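Local coordinates for protein (R)-specific enoyl-CoA hydratase (Pseudomonas aeruginosa, PDB 5CPG) that probably catalyses the stereospecific hydration of trans-2-enoyl-CoA to (R)-3-hydroxyacyl-CoA, as an (R)-specific enoyl-CoA hydratase of the MaoC family with a hotdog fold, at residues 104-109 and 113-118. Sequence-based numbering, arbitrary orientation.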
loop_
_atom_site.group_PDB
_atom_site.type_symbol
_atom_site.label_atom_id
_atom_site.label_comp_id
_atom_site.label_asym_id
_atom_site.label_seq_id
_atom_site.Cartn_x
_atom_site.Cartn_y
_atom_site.Cartn_z
ATOM N N GLU A 104 14.362 -0.066 -10.722
ATOM C CA GLU A 104 15.440 0.396 -11.597
ATOM C C GLU A 104 15.615 1.907 -11.470
ATOM O O GLU A 104 14.631 2.625 -11.560
ATOM C CB GLU A 104 15.131 0.064 -13.053
ATOM C CG GLU A 104 16.307 0.447 -13.985
ATOM C CD GLU A 104 15.977 0.228 -15.467
ATOM O OE1 GLU A 104 15.015 -0.515 -15.775
ATOM O OE2 GLU A 104 16.681 0.818 -16.328
ATOM N N VAL A 105 16.850 2.378 -11.297
ATOM C CA VAL A 105 17.074 3.830 -11.221
ATOM C C VAL A 105 16.885 4.463 -12.612
ATOM O O VAL A 105 17.578 4.079 -13.565
ATOM C CB VAL A 105 18.467 4.173 -10.687
ATOM C CG1 VAL A 105 18.671 5.699 -10.759
ATOM C CG2 VAL A 105 18.700 3.626 -9.247
ATOM N N LEU A 106 15.922 5.387 -12.754
ATOM C CA LEU A 106 15.627 5.962 -14.075
ATOM C C LEU A 106 16.352 7.289 -14.262
ATOM O O LEU A 106 16.885 7.575 -15.339
ATOM C CB LEU A 106 14.120 6.189 -14.284
ATOM C CG LEU A 106 13.172 4.998 -14.374
ATOM C CD1 LEU A 106 11.770 5.474 -14.522
ATOM C CD2 LEU A 106 13.556 4.068 -15.589
ATOM N N GLU A 107 16.378 8.094 -13.213
ATOM C CA GLU A 107 16.931 9.450 -13.265
ATOM C C GLU A 107 17.478 9.841 -11.910
ATOM O O GLU A 107 16.847 9.534 -10.905
ATOM C CB GLU A 107 15.856 10.472 -13.672
ATOM C CG GLU A 107 15.120 10.160 -14.963
ATOM C CD GLU A 107 13.905 11.033 -15.206
ATOM O OE1 GLU A 107 13.960 12.256 -14.938
ATOM O OE2 GLU A 107 12.886 10.493 -15.675
ATOM N N LYS A 108 18.618 10.525 -11.884
ATOM C CA LYS A 108 19.080 11.223 -10.698
ATOM C C LYS A 108 18.824 12.719 -10.879
ATOM O O LYS A 108 19.160 13.290 -11.912
ATOM C CB LYS A 108 20.541 10.934 -10.439
ATOM C CG LYS A 108 20.747 9.469 -9.998
ATOM C CD LYS A 108 22.225 9.089 -9.891
ATOM C CE LYS A 108 22.966 9.945 -8.884
ATOM N NZ LYS A 108 24.355 9.433 -8.676
ATOM N N LEU A 109 18.220 13.334 -9.866
ATOM C CA LEU A 109 17.650 14.674 -9.986
ATOM C C LEU A 109 18.140 15.590 -8.844
ATOM O O LEU A 109 18.756 15.137 -7.873
ATOM C CB LEU A 109 16.125 14.591 -9.964
ATOM C CG LEU A 109 15.448 13.753 -11.043
ATOM C CD1 LEU A 109 13.996 13.462 -10.705
ATOM C CD2 LEU A 109 15.496 14.457 -12.382
ATOM N N ARG A 113 17.283 13.703 -5.346
ATOM C CA ARG A 113 16.069 13.011 -5.720
ATOM C C ARG A 113 16.326 12.000 -6.805
ATOM O O ARG A 113 17.249 12.151 -7.620
ATOM C CB ARG A 113 15.013 14.010 -6.146
ATOM C CG ARG A 113 14.394 14.724 -4.933
ATOM C CD ARG A 113 13.631 15.996 -5.314
ATOM N NE ARG A 113 12.660 15.816 -6.384
ATOM C CZ ARG A 113 12.824 16.269 -7.636
ATOM N NH1 ARG A 113 11.877 16.084 -8.562
ATOM N NH2 ARG A 113 13.943 16.908 -7.975
ATOM N N VAL A 114 15.521 10.938 -6.785
ATOM C CA VAL A 114 15.672 9.838 -7.736
ATOM C C VAL A 114 14.308 9.421 -8.225
ATOM O O VAL A 114 13.346 9.431 -7.449
ATOM C CB VAL A 114 16.401 8.654 -7.085
ATOM C CG1 VAL A 114 16.466 7.445 -8.004
ATOM C CG2 VAL A 114 17.814 9.037 -6.660
ATOM N N ARG A 115 14.188 9.172 -9.533
ATOM C CA ARG A 115 13.012 8.549 -10.108
ATOM C C ARG A 115 13.331 7.070 -10.337
ATOM O O ARG A 115 14.338 6.742 -10.951
ATOM C CB ARG A 115 12.611 9.263 -11.420
ATOM C CG ARG A 115 11.473 8.636 -12.156
ATOM C CD ARG A 115 10.918 9.507 -13.287
ATOM N NE ARG A 115 10.250 10.675 -12.728
ATOM C CZ ARG A 115 10.710 11.919 -12.822
ATOM N NH1 ARG A 115 10.029 12.913 -12.263
ATOM N NH2 ARG A 115 11.838 12.164 -13.485
ATOM N N MET A 116 12.505 6.188 -9.775
ATOM C CA MET A 116 12.778 4.756 -9.711
ATOM C C MET A 116 11.661 4.052 -10.414
ATOM O O MET A 116 10.475 4.313 -10.109
ATOM C CB MET A 116 12.870 4.281 -8.246
ATOM C CG MET A 116 13.301 2.854 -8.091
ATOM S SD MET A 116 15.105 2.657 -8.102
ATOM C CE MET A 116 15.486 3.906 -6.894
ATOM N N ALA A 117 11.983 3.200 -11.392
ATOM C CA ALA A 117 10.935 2.385 -11.979
ATOM C C ALA A 117 10.584 1.293 -10.957
ATOM O O ALA A 117 11.478 0.804 -10.280
ATOM C CB ALA A 117 11.392 1.756 -13.286
ATOM N N THR A 118 9.303 0.953 -10.819
ATOM C CA THR A 118 8.879 -0.018 -9.802
ATOM C C THR A 118 7.934 -1.006 -10.463
ATOM O O THR A 118 6.762 -0.728 -10.636
ATOM C CB THR A 118 8.200 0.671 -8.582
ATOM O OG1 THR A 118 7.046 1.387 -9.038
ATOM C CG2 THR A 118 9.150 1.673 -7.925
#
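The carbonyl oxygen of Arg115 takes two amide donors from the facing strand: Leu106 N at 2.8 Å, in the carbonyl plane, and more weakly Glu107 N at 3.3 Å. Two consecutive residues thus oppose one, a classic beta bulge, and the antiparallel register slips by a residue between the pairs Val105–Met116 and Glu107–Arg115. Leu106 has a psi of -41°, unlike its neighbours, and its CB points toward the partner strand; CG and both methyls settle over Ala117, with CG 3.9 Å from Ala117 CB. Arg115 N returns a bond to Glu107 O at 3.0 Å.

The side chains of these last two residues run alongside each other, and a bend at chi3 (-69°) in Arg115 carries NH2 to 2.6 Å from Glu107 OE1 and 2.9 Å from Glu107 OE2. This salt bridge meets the guanidinium at its edge, the carboxylate plane turned 50° from it, but the approach is tight and its exact geometry doubtful. Arg115 NE is hydrogen-bonded to a glycerol, probably from the crystallisation liquor, and Leu109 CD1 lies over one face of the Arg113 guanidinium, whose NE pairs with Glu134.

Among Val105, Val114 and Met116 the contacts are apolar: Val105 CG1 meets Val114 CG1 at 3.9 Å, crossing at about a right angle, while Val105 CG2 touches Met116 SD. Toward the turn on the same face, Lys108 gives its ammonium to the carbonyls of Tyr8 and Leu11. The Glu107–Arg115 ion pair lies on the other face of this hotdog-sheet hairpin, where the guanidinium would be expected to stabilise charged Glu107 and lower its pKa.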